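Local coordinates for protein kappa-carrageenase (Pseudoalteromonas carrageenovora, PDB 5OCQ) that cleaves kappa-carrageenan as a glycoside hydrolase family 16 enzyme, endohydrolysing beta-1,4 linkages between D-galactose 4-sulfate and 3,6-anhydro-D-galactose, at residues Asn54-Leu59 with Glu263-Arg268; Val115-Trp120 with Leu231-Arg236; Ser138-Val143 with His156-Ile161. The protein carries 1 engineered substitution. All coordinates share one frame; numbering follows the deposited sequence.

Contact 1: residues Asn54-Leu59 with Glu263-Arg268; sequences NGKLKL and EVDYVR
A bend at the second torsion of Lys-56 (chi2 62°) carries its CD, CE and NZ across Asp-265, whose CG is turned anti to the backbone nitrogen (chi1 -169°), bringing the carboxylate near Lys-56. The two side chains cross obliquely. Lys-56 CD lies 3.6 Å from Asp-265 OD1, and beyond it Lys-56 NZ closes a long salt bridge of 3.8 Å to the same oxygen. The second carboxylate oxygen, OD2, is held in a salt bridge by Arg-105, so that Asp-265 is shared between two basic residues. Glu-263 runs out extended beside Lys-58, both pointing the same way; Lys-58 NZ is 4.1 Å from Glu-263 OE2, too far for a salt bridge, though the charges should attract. This partly exposed contact joins the starts of two long antiparallel strands, 56-72 and 260-272, of the beta jelly-roll that forms the GH16 catalytic module. Their backbones are tied at the pair Leu-57 and Val-264, where Leu-57 N donates to Val-264 O at 2.9 Å and Val-264 N to Leu-57 O at 2.8 Å. On the face opposite Lys-58 and Glu-263, the same pair turns its side chains into the sandwich, with Leu-57 CB 4.2 Å from Val-264 CB. Val-264 packs there on Leu-231 of strand 227-235, while Leu-57 rests on Val-52 of the neighbouring strand 50-53. Just before the strand begins, Gly-55, with a positive phi of 75°, leads the chain in from the turn.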
loop_
_atom_site.group_PDB
_atom_site.type_symbol
_atom_site.label_atom_id
_atom_site.label_comp_id
_atom_site.label_asym_id
_atom_site.label_seq_id
_atom_site.Cartn_x
_atom_site.Cartn_y
_atom_site.Cartn_z
ATOM N N ASN A 54 -15.510 -16.735 4.927
ATOM C CA ASN A 54 -15.012 -17.214 6.235
ATOM C C ASN A 54 -14.330 -16.110 7.033
ATOM O O ASN A 54 -13.338 -16.337 7.717
ATOM C CB ASN A 54 -14.048 -18.397 6.044
ATOM C CG ASN A 54 -14.755 -19.577 5.335
ATOM O OD1 ASN A 54 -14.317 -20.081 4.280
ATOM N ND2 ASN A 54 -15.907 -19.920 5.841
ATOM N N GLY A 55 -14.872 -14.902 6.912
ATOM C CA GLY A 55 -14.376 -13.770 7.735
ATOM C C GLY A 55 -13.021 -13.210 7.277
ATOM O O GLY A 55 -12.423 -12.424 8.016
ATOM N N LYS A 56 -12.606 -13.517 6.067
ATOM C CA LYS A 56 -11.341 -12.957 5.469
ATOM C C LYS A 56 -11.510 -12.380 4.093
ATOM O O LYS A 56 -12.190 -12.958 3.253
ATOM C CB LYS A 56 -10.258 -14.043 5.286
ATOM C CG LYS A 56 -9.176 -14.144 6.310
ATOM C CD LYS A 56 -9.727 -14.472 7.600
ATOM C CE LYS A 56 -8.660 -15.134 8.472
ATOM N NZ LYS A 56 -9.420 -15.934 9.441
ATOM N N LEU A 57 -10.837 -11.262 3.846
ATOM C CA LEU A 57 -10.645 -10.759 2.468
ATOM C C LEU A 57 -9.501 -11.484 1.792
ATOM O O LEU A 57 -8.414 -11.559 2.399
ATOM C CB LEU A 57 -10.377 -9.259 2.479
ATOM C CG LEU A 57 -10.106 -8.571 1.121
ATOM C CD1 LEU A 57 -11.343 -8.467 0.225
ATOM C CD2 LEU A 57 -9.529 -7.216 1.399
ATOM N N LYS A 58 -9.681 -11.953 0.546
ATOM C CA LYS A 58 -8.614 -12.499 -0.256
ATOM C C LYS A 58 -8.424 -11.622 -1.486
ATOM O O LYS A 58 -9.391 -11.276 -2.147
ATOM C CB LYS A 58 -9.013 -13.922 -0.591
ATOM C CG LYS A 58 -8.117 -14.654 -1.489
ATOM C CD LYS A 58 -8.464 -16.174 -1.616
ATOM C CE LYS A 58 -8.421 -16.939 -0.302
ATOM N NZ LYS A 58 -8.415 -18.428 -0.505
ATOM N N LEU A 59 -7.187 -11.185 -1.736
ATOM C CA LEU A 59 -6.853 -10.432 -2.913
ATOM C C LEU A 59 -5.929 -11.320 -3.735
ATOM O O LEU A 59 -4.824 -11.717 -3.238
ATOM C CB LEU A 59 -6.192 -9.088 -2.579
ATOM C CG LEU A 59 -7.034 -8.188 -1.693
ATOM C CD1 LEU A 59 -6.260 -6.927 -1.302
ATOM C CD2 LEU A 59 -8.293 -7.749 -2.389
ATOM N N GLU A 263 -4.240 -12.751 2.265
ATOM C CA GLU A 263 -5.455 -12.786 3.086
ATOM C C GLU A 263 -5.386 -11.763 4.194
ATOM O O GLU A 263 -4.324 -11.533 4.808
ATOM C CB GLU A 263 -5.724 -14.170 3.704
ATOM C CG GLU A 263 -5.851 -15.260 2.705
ATOM C CD GLU A 263 -6.237 -16.643 3.260
ATOM O OE1 GLU A 263 -6.847 -16.789 4.325
ATOM O OE2 GLU A 263 -5.901 -17.615 2.566
ATOM N N VAL A 264 -6.521 -11.096 4.429
ATOM C CA VAL A 264 -6.713 -10.050 5.396
ATOM C C VAL A 264 -7.848 -10.428 6.334
ATOM O O VAL A 264 -9.017 -10.487 5.911
ATOM C CB VAL A 264 -6.922 -8.630 4.778
ATOM C CG1 VAL A 264 -6.861 -7.557 5.852
ATOM C CG2 VAL A 264 -5.926 -8.347 3.616
ATOM N N ASP A 265 -7.562 -10.566 7.614
ATOM C CA ASP A 265 -8.595 -10.807 8.583
ATOM C C ASP A 265 -9.374 -9.586 8.959
ATOM O O ASP A 265 -10.589 -9.613 9.095
ATOM C CB ASP A 265 -7.949 -11.441 9.823
ATOM C CG ASP A 265 -8.949 -11.993 10.846
ATOM O OD1 ASP A 265 -10.096 -12.312 10.511
ATOM O OD2 ASP A 265 -8.516 -12.211 11.990
ATOM N N TYR A 266 -8.707 -8.471 9.123
ATOM C CA TYR A 266 -9.378 -7.227 9.505
ATOM C C TYR A 266 -8.488 -6.010 9.150
ATOM O O TYR A 266 -7.240 -6.157 8.976
ATOM C CB TYR A 266 -9.762 -7.177 10.992
ATOM C CG TYR A 266 -8.624 -7.195 11.978
ATOM C CD1 TYR A 266 -7.838 -6.068 12.168
ATOM C CD2 TYR A 266 -8.390 -8.333 12.745
ATOM C CE1 TYR A 266 -6.779 -6.044 13.118
ATOM C CE2 TYR A 266 -7.322 -8.331 13.686
ATOM C CZ TYR A 266 -6.573 -7.156 13.884
ATOM O OH TYR A 266 -5.491 -7.164 14.807
ATOM N N VAL A 267 -9.158 -4.881 9.055
ATOM C CA VAL A 267 -8.521 -3.611 9.114
ATOM C C VAL A 267 -9.231 -2.770 10.091
ATOM O O VAL A 267 -10.490 -2.709 10.139
ATOM C CB VAL A 267 -8.390 -2.933 7.665
ATOM C CG1 VAL A 267 -9.778 -2.882 6.974
ATOM C CG2 VAL A 267 -7.648 -1.606 7.661
ATOM N N ARG A 268 -8.459 -2.042 10.929
ATOM C CA ARG A 268 -9.023 -1.186 11.984
ATOM C C ARG A 268 -8.349 0.151 12.045
ATOM O O ARG A 268 -7.085 0.213 12.015
ATOM C CB ARG A 268 -8.923 -1.896 13.352
ATOM C CG ARG A 268 -9.758 -3.163 13.489
ATOM C CD ARG A 268 -9.463 -4.008 14.720
ATOM N NE ARG A 268 -10.155 -5.281 14.644
ATOM C CZ ARG A 268 -9.897 -6.326 15.392
ATOM N NH1 ARG A 268 -8.911 -6.258 16.312
ATOM N NH2 ARG A 268 -10.626 -7.407 15.277
#

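Contact 2: residues Val115-Trp120 with Leu231-Arg236; sequences VSPAFW and LSQGLR. With G4S (4-O-sulfo-beta-D-galactopyranose), chain C.
Arg-236 reaches over Ser-116, and its side chain links the strand pair to the bound galactose 4-sulfate. Its CB points toward strand 115-120. CG, after which the chain bends (chi2 -71°), touches Ser-116 CB at 3.7 Å. NE donates to Gln-147 OE1 and, like CZ, lies against Ser-116 CB, which sits over one face of the guanidinium; CZ also comes near sulfate oxygen O9. NH1 donates to Leu-235 O at 2.9 Å and to O9 of the sugar at 3.0 Å. NH2 adds weak bonds to O9 and O6 and a salt bridge to Asp-144, the engineered residue at the proton-donor position. Water 1 lies 3.0 Å from O6 of the sugar. It accepts a weak bond from NH2 and donates to Ser-116 O.

Further along, Trp-120 lays one indole face under the sugar, with CH2 3.8 Å from C4. Its NE1 donates to Ser-232 OG (3.0 Å), which should fix the tilt of the ring. Four backbone bonds join the antiparallel strands, among them Ala-118 N to Ser-232 O at 2.8 Å. A stacking indole and an arginine bonded to the sulfate would favour a 4-sulfated galactose, in keeping with the importance of Arg-236 in substrate recognition.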
loop_
_atom_site.group_PDB
_atom_site.type_symbol
_atom_site.label_atom_id
_atom_site.label_comp_id
_atom_site.label_asym_id
_atom_site.label_seq_id
_atom_site.Cartn_x
_atom_site.Cartn_y
_atom_site.Cartn_z
ATOM N N VAL A 115 5.292 -11.223 -6.207
ATOM C CA VAL A 115 4.131 -10.439 -5.718
ATOM C C VAL A 115 4.437 -9.770 -4.388
ATOM O O VAL A 115 5.254 -10.287 -3.594
ATOM C CB VAL A 115 2.795 -11.202 -5.614
ATOM C CG1 VAL A 115 2.353 -11.739 -6.973
ATOM C CG2 VAL A 115 2.847 -12.276 -4.592
ATOM N N SER A 116 3.829 -8.625 -4.163
ATOM C CA SER A 116 3.996 -7.872 -2.955
ATOM C C SER A 116 2.670 -7.435 -2.350
ATOM O O SER A 116 2.055 -6.449 -2.831
ATOM C CB SER A 116 4.891 -6.683 -3.242
ATOM O OG SER A 116 5.043 -5.827 -2.103
ATOM N N PRO A 117 2.181 -8.135 -1.313
ATOM C CA PRO A 117 1.060 -7.648 -0.499
ATOM C C PRO A 117 1.417 -6.310 0.160
ATOM O O PRO A 117 2.552 -6.113 0.627
ATOM C CB PRO A 117 0.916 -8.693 0.582
ATOM C CG PRO A 117 1.560 -9.919 0.006
ATOM C CD PRO A 117 2.696 -9.426 -0.823
ATOM N N ALA A 118 0.486 -5.363 0.108
ATOM C CA ALA A 118 0.769 -4.058 0.732
ATOM C C ALA A 118 -0.413 -3.499 1.446
ATOM O O ALA A 118 -1.595 -3.721 1.092
ATOM C CB ALA A 118 1.108 -3.133 -0.355
ATOM N N PHE A 119 -0.125 -2.680 2.484
ATOM C CA PHE A 119 -1.164 -1.990 3.254
ATOM C C PHE A 119 -0.635 -0.567 3.357
ATOM O O PHE A 119 0.536 -0.377 3.745
ATOM C CB PHE A 119 -1.316 -2.645 4.661
ATOM C CG PHE A 119 -2.221 -1.936 5.652
ATOM C CD1 PHE A 119 -3.473 -1.358 5.258
ATOM C CD2 PHE A 119 -1.930 -1.965 7.025
ATOM C CE1 PHE A 119 -4.280 -0.812 6.215
ATOM C CE2 PHE A 119 -2.741 -1.348 7.969
ATOM C CZ PHE A 119 -3.949 -0.785 7.583
ATOM N N TRP A 120 -1.349 0.399 2.821
ATOM C CA TRP A 120 -0.814 1.727 2.504
ATOM C C TRP A 120 -1.934 2.737 2.352
ATOM O O TRP A 120 -3.123 2.347 2.442
ATOM C CB TRP A 120 0.107 1.739 1.290
ATOM C CG TRP A 120 -0.544 1.259 0.003
ATOM C CD1 TRP A 120 -1.045 0.010 -0.226
ATOM C CD2 TRP A 120 -0.701 1.997 -1.215
ATOM N NE1 TRP A 120 -1.528 -0.094 -1.544
ATOM C CE2 TRP A 120 -1.359 1.122 -2.154
ATOM C CE3 TRP A 120 -0.406 3.304 -1.619
ATOM C CZ2 TRP A 120 -1.639 1.547 -3.465
ATOM C CZ3 TRP A 120 -0.641 3.691 -2.915
ATOM C CH2 TRP A 120 -1.288 2.827 -3.805
ATOM N N LEU A 231 -5.582 -1.722 0.684
ATOM C CA LEU A 231 -4.974 -3.046 0.744
ATOM C C LEU A 231 -4.866 -3.533 -0.706
ATOM O O LEU A 231 -5.845 -3.424 -1.482
ATOM C CB LEU A 231 -5.882 -4.066 1.505
ATOM C CG LEU A 231 -5.973 -3.808 3.019
ATOM C CD1 LEU A 231 -7.333 -4.340 3.596
ATOM C CD2 LEU A 231 -4.798 -4.368 3.763
ATOM N N SER A 232 -3.706 -4.030 -1.127
ATOM C CA SER A 232 -3.587 -4.429 -2.527
ATOM C C SER A 232 -2.416 -5.419 -2.710
ATOM O O SER A 232 -1.555 -5.490 -1.815
ATOM C CB SER A 232 -3.352 -3.155 -3.375
ATOM O OG SER A 232 -2.070 -2.535 -3.114
ATOM N N GLN A 233 -2.367 -6.106 -3.873
ATOM C CA GLN A 233 -1.255 -7.036 -4.165
ATOM C C GLN A 233 -0.669 -6.589 -5.502
ATOM O O GLN A 233 -1.386 -6.596 -6.533
ATOM C CB GLN A 233 -1.697 -8.534 -4.108
ATOM C CG GLN A 233 -0.470 -9.452 -4.290
ATOM C CD GLN A 233 -0.838 -10.814 -3.819
ATOM O OE1 GLN A 233 -0.841 -11.092 -2.621
ATOM N NE2 GLN A 233 -1.296 -11.618 -4.715
ATOM N N GLY A 234 0.609 -6.183 -5.504
ATOM C CA GLY A 234 1.271 -5.802 -6.700
ATOM C C GLY A 234 2.300 -6.779 -7.236
ATOM O O GLY A 234 2.632 -7.731 -6.572
ATOM N N LEU A 235 2.674 -6.599 -8.511
ATOM C CA LEU A 235 3.675 -7.463 -9.172
ATOM C C LEU A 235 5.072 -6.863 -8.905
ATOM O O LEU A 235 5.267 -5.670 -8.793
ATOM C CB LEU A 235 3.390 -7.592 -10.650
ATOM C CG LEU A 235 3.625 -8.787 -11.527
ATOM C CD1 LEU A 235 2.778 -9.997 -11.183
ATOM C CD2 LEU A 235 3.438 -8.332 -12.987
ATOM N N ARG A 236 6.073 -7.743 -8.873
ATOM C CA ARG A 236 7.477 -7.391 -8.651
ATOM C C ARG A 236 8.412 -8.262 -9.533
ATOM O O ARG A 236 7.950 -9.171 -10.218
ATOM C CB ARG A 236 7.850 -7.487 -7.167
ATOM C CG ARG A 236 7.078 -6.579 -6.202
ATOM C CD ARG A 236 7.427 -5.120 -6.331
ATOM N NE ARG A 236 6.730 -4.348 -5.299
ATOM C CZ ARG A 236 5.515 -3.811 -5.383
ATOM N NH1 ARG A 236 4.795 -3.959 -6.470
ATOM N NH2 ARG A 236 5.026 -3.178 -4.316
HETATM C C1 G4S C . 4.755 2.600 -3.348
HETATM C C2 G4S C . 4.189 3.134 -4.656
HETATM C C3 G4S C . 2.655 2.997 -4.776
HETATM C C4 G4S C . 2.276 1.560 -4.361
HETATM C C5 G4S C . 2.812 1.263 -2.946
HETATM C C6 G4S C . 2.360 -0.020 -2.308
HETATM O O1 G4S C . 6.189 2.413 -3.540
HETATM O O2 G4S C . 4.463 4.582 -4.741
HETATM O O4 G4S C . 3.000 0.707 -5.273
HETATM O O5 G4S C . 4.264 1.263 -3.022
HETATM O O6 G4S C . 3.042 -1.166 -2.852
HETATM S S G4S C . 2.291 -0.258 -6.429
HETATM O O7 G4S C . 0.893 -0.536 -6.001
HETATM O O8 G4S C . 2.382 0.554 -7.703
HETATM O O9 G4S C . 3.117 -1.479 -6.360
HETATM O O HOH W 1 2.172 -3.840 -3.794
#

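Contact 3: residues Ser138-Val143 with His156-Ile161; sequences SEIDVV and HDLHNI. With G4S (4-O-sulfo-beta-D-galactopyranose), chain C.
Ile-140 and Leu-158 lie side by side on one face of the antiparallel pair, Ile-140 CG1 3.9 Å from Leu-158 CD2, and form a close-packed apolar patch; Ile-140 also packs on Met-121 and Val-201. The backbones are bound tightly here: Glu-139 and His-159 exchange two hydrogen bonds, and Asp-141 N donates to Asp-157 O at 2.9 Å. Beyond Asp-141 the chain turns a corner, where Val-142 and Val-143 both face Phe-119 in a classic beta bulge. His-156 clasps that corner, its ND1 donating to Val-142 O at 2.9 Å while its NE2 is bonded to Ser-154.

The face with Glu-139 and His-159 is polar; Trp-120 packs against Glu-139 and Asp-141, and the bound sugar and a water complete the surroundings. Glu-139, extended with CG anti to the backbone nitrogen (chi1 176°), lies alongside the ring of His-159, their planes 26° apart. Its OE1 is held by Tyr-137 and lies 2.9 Å from O2 of the galactose 4-sulfate. Glu-139 OE2 stands 3.0 Å from the anomeric C1 of the sugar. Asp-141 crosses His-159 at about a right angle, bringing OD2 to the ring edge, near its plane. The sugar's C1 lies over one face of that imidazole, and His-159 NE2 is 3.1 Å from the sugar's O1. Water 2 sits at the margin of this group, 2.8 Å from Asp-157 OD2, and gives at most a weak, long bond to Asp-141 OD2; Asp-157 has His-181 as a second partner on OD1.

Glu-139, Asp-141 and, past the bulge, the engineered Asp-144 at the proton-donor position occupy the acidic signature of GH16. With the nucleophile Glu-139 directed at C1, the geometry is consistent with the attack on the anomeric carbon expected of a retaining glycosidase.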
loop_
_atom_site.group_PDB
_atom_site.type_symbol
_atom_site.label_atom_id
_atom_site.label_comp_id
_atom_site.label_asym_id
_atom_site.label_seq_id
_atom_site.Cartn_x
_atom_site.Cartn_y
_atom_site.Cartn_z
ATOM N N SER A 138 0.954 12.815 -0.934
ATOM C CA SER A 138 1.399 12.175 0.292
ATOM C C SER A 138 1.013 10.694 0.263
ATOM O O SER A 138 -0.102 10.370 -0.126
ATOM C CB SER A 138 0.659 12.772 1.572
ATOM O OG SER A 138 0.958 14.179 1.769
ATOM N N GLU A 139 1.967 9.836 0.570
ATOM C CA GLU A 139 1.791 8.380 0.662
ATOM C C GLU A 139 2.483 7.802 1.855
ATOM O O GLU A 139 3.656 8.023 2.048
ATOM C CB GLU A 139 2.217 7.676 -0.657
ATOM C CG GLU A 139 2.174 6.215 -0.630
ATOM C CD GLU A 139 2.731 5.524 -1.838
ATOM O OE1 GLU A 139 2.865 6.150 -2.933
ATOM O OE2 GLU A 139 2.956 4.286 -1.690
ATOM N N ILE A 140 1.772 7.060 2.701
ATOM C CA ILE A 140 2.338 6.304 3.809
ATOM C C ILE A 140 2.176 4.808 3.534
ATOM O O ILE A 140 0.978 4.376 3.398
ATOM C CB ILE A 140 1.694 6.691 5.179
ATOM C CG1 ILE A 140 1.797 8.204 5.465
ATOM C CG2 ILE A 140 2.299 5.802 6.316
ATOM C CD1 ILE A 140 1.120 8.710 6.717
ATOM N N ASP A 141 3.260 4.038 3.461
ATOM C CA ASP A 141 3.168 2.600 3.290
ATOM C C ASP A 141 3.275 1.972 4.670
ATOM O O ASP A 141 4.356 2.040 5.346
ATOM C CB ASP A 141 4.251 2.079 2.392
ATOM C CG ASP A 141 4.157 2.591 0.959
ATOM O OD1 ASP A 141 3.111 3.251 0.576
ATOM O OD2 ASP A 141 5.096 2.348 0.131
ATOM N N VAL A 142 2.213 1.369 5.169
ATOM C CA VAL A 142 2.251 0.684 6.479
ATOM C C VAL A 142 3.200 -0.495 6.392
ATOM O O VAL A 142 4.037 -0.735 7.295
ATOM C CB VAL A 142 0.890 0.221 6.987
ATOM C CG1 VAL A 142 0.949 -0.324 8.448
ATOM C CG2 VAL A 142 -0.121 1.323 6.853
ATOM N N VAL A 143 3.094 -1.306 5.319
ATOM C CA VAL A 143 4.018 -2.450 5.040
ATOM C C VAL A 143 3.986 -2.788 3.595
ATOM O O VAL A 143 2.868 -2.759 2.990
ATOM C CB VAL A 143 3.804 -3.675 5.861
ATOM C CG1 VAL A 143 2.412 -4.380 5.588
ATOM C CG2 VAL A 143 4.908 -4.703 5.702
ATOM N N HIS A 156 8.841 -0.251 5.163
ATOM C CA HIS A 156 7.840 0.563 5.874
ATOM C C HIS A 156 8.129 1.999 5.554
ATOM O O HIS A 156 8.765 2.709 6.305
ATOM C CB HIS A 156 7.890 0.280 7.396
ATOM C CG HIS A 156 7.834 -1.183 7.748
ATOM N ND1 HIS A 156 6.667 -1.828 8.024
ATOM C CD2 HIS A 156 8.801 -2.139 7.790
ATOM C CE1 HIS A 156 6.887 -3.124 8.263
ATOM N NE2 HIS A 156 8.193 -3.338 8.142
ATOM N N ASP A 157 7.726 2.401 4.363
ATOM C CA ASP A 157 8.243 3.571 3.674
ATOM C C ASP A 157 7.292 4.759 3.526
ATOM O O ASP A 157 6.059 4.661 3.713
ATOM C CB ASP A 157 8.700 3.180 2.292
ATOM C CG ASP A 157 9.961 2.222 2.296
ATOM O OD1 ASP A 157 10.733 2.347 3.298
ATOM O OD2 ASP A 157 10.100 1.366 1.354
ATOM N N LEU A 158 7.852 5.906 3.101
ATOM C CA LEU A 158 7.107 7.097 2.806
ATOM C C LEU A 158 7.418 7.621 1.442
ATOM O O LEU A 158 8.549 7.477 0.998
ATOM C CB LEU A 158 7.445 8.219 3.865
ATOM C CG LEU A 158 7.194 7.930 5.329
ATOM C CD1 LEU A 158 7.707 9.066 6.243
ATOM C CD2 LEU A 158 5.701 7.825 5.520
ATOM N N HIS A 159 6.421 8.182 0.755
ATOM C CA HIS A 159 6.534 8.786 -0.585
ATOM C C HIS A 159 5.848 10.084 -0.650
ATOM O O HIS A 159 4.812 10.315 0.007
ATOM C CB HIS A 159 6.055 7.822 -1.709
ATOM C CG HIS A 159 6.606 6.452 -1.642
ATOM N ND1 HIS A 159 6.256 5.488 -0.741
ATOM C CD2 HIS A 159 7.613 5.926 -2.347
ATOM C CE1 HIS A 159 6.914 4.363 -0.990
ATOM N NE2 HIS A 159 7.729 4.611 -1.995
ATOM N N ASN A 160 6.405 11.052 -1.430
ATOM C CA ASN A 160 5.738 12.351 -1.540
ATOM C C ASN A 160 6.267 13.111 -2.755
ATOM O O ASN A 160 7.346 12.764 -3.232
ATOM C CB ASN A 160 5.902 13.201 -0.263
ATOM C CG ASN A 160 7.427 13.418 0.118
ATOM O OD1 ASN A 160 8.132 12.518 0.547
ATOM N ND2 ASN A 160 7.857 14.640 -0.021
ATOM N N ILE A 161 5.514 14.086 -3.194
ATOM C CA ILE A 161 6.042 15.082 -4.134
ATOM C C ILE A 161 6.048 16.419 -3.405
ATOM O O ILE A 161 5.014 16.859 -2.915
ATOM C CB ILE A 161 5.188 15.122 -5.371
ATOM C CG1 ILE A 161 5.147 13.781 -6.119
ATOM C CG2 ILE A 161 5.646 16.278 -6.299
ATOM C CD1 ILE A 161 4.089 13.744 -7.208
HETATM C C1 G4S C . 4.755 2.600 -3.348
HETATM C C2 G4S C . 4.189 3.134 -4.656
HETATM C C3 G4S C . 2.655 2.997 -4.776
HETATM C C4 G4S C . 2.276 1.560 -4.361
HETATM C C5 G4S C . 2.812 1.263 -2.946
HETATM C C6 G4S C . 2.360 -0.020 -2.308
HETATM O O1 G4S C . 6.189 2.413 -3.540
HETATM O O2 G4S C . 4.463 4.582 -4.741
HETATM O O4 G4S C . 3.000 0.707 -5.273
HETATM O O5 G4S C . 4.264 1.263 -3.022
HETATM O O6 G4S C . 3.042 -1.166 -2.852
HETATM S S G4S C . 2.291 -0.258 -6.429
HETATM O O7 G4S C . 0.893 -0.536 -6.001
HETATM O O8 G4S C . 2.382 0.554 -7.703
HETATM O O9 G4S C . 3.117 -1.479 -6.360
HETATM O O HOH W 2 8.273 1.258 -0.761
#

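How the contacts relate
The three contacts run from the outer side of the jelly-roll to its catalytic cleft. Contact 1 is the most remote, the side chain of Val-264 being about 13 Å from a bound galactose 4-sulfate, but it meets contact 2 through the sandwich interior: Leu-59 CD1 is 3.5 Å from Leu-231 O and Val-267 CG2 is 3.8 Å from Phe-119 CE1. Contacts 2 and 3, whose centres are 13 Å apart, lie on neighbouring strands, 115-122 and 135-141, with Phe-119 N 3.0 Å from Val-143 O in a probable hydrogen bond. Both touch the same sugar, and Trp-120 CB packs 3.4 Å from Asp-141 OD1. Along the chain, contact 3 is nested within contact 2, and that within contact 1.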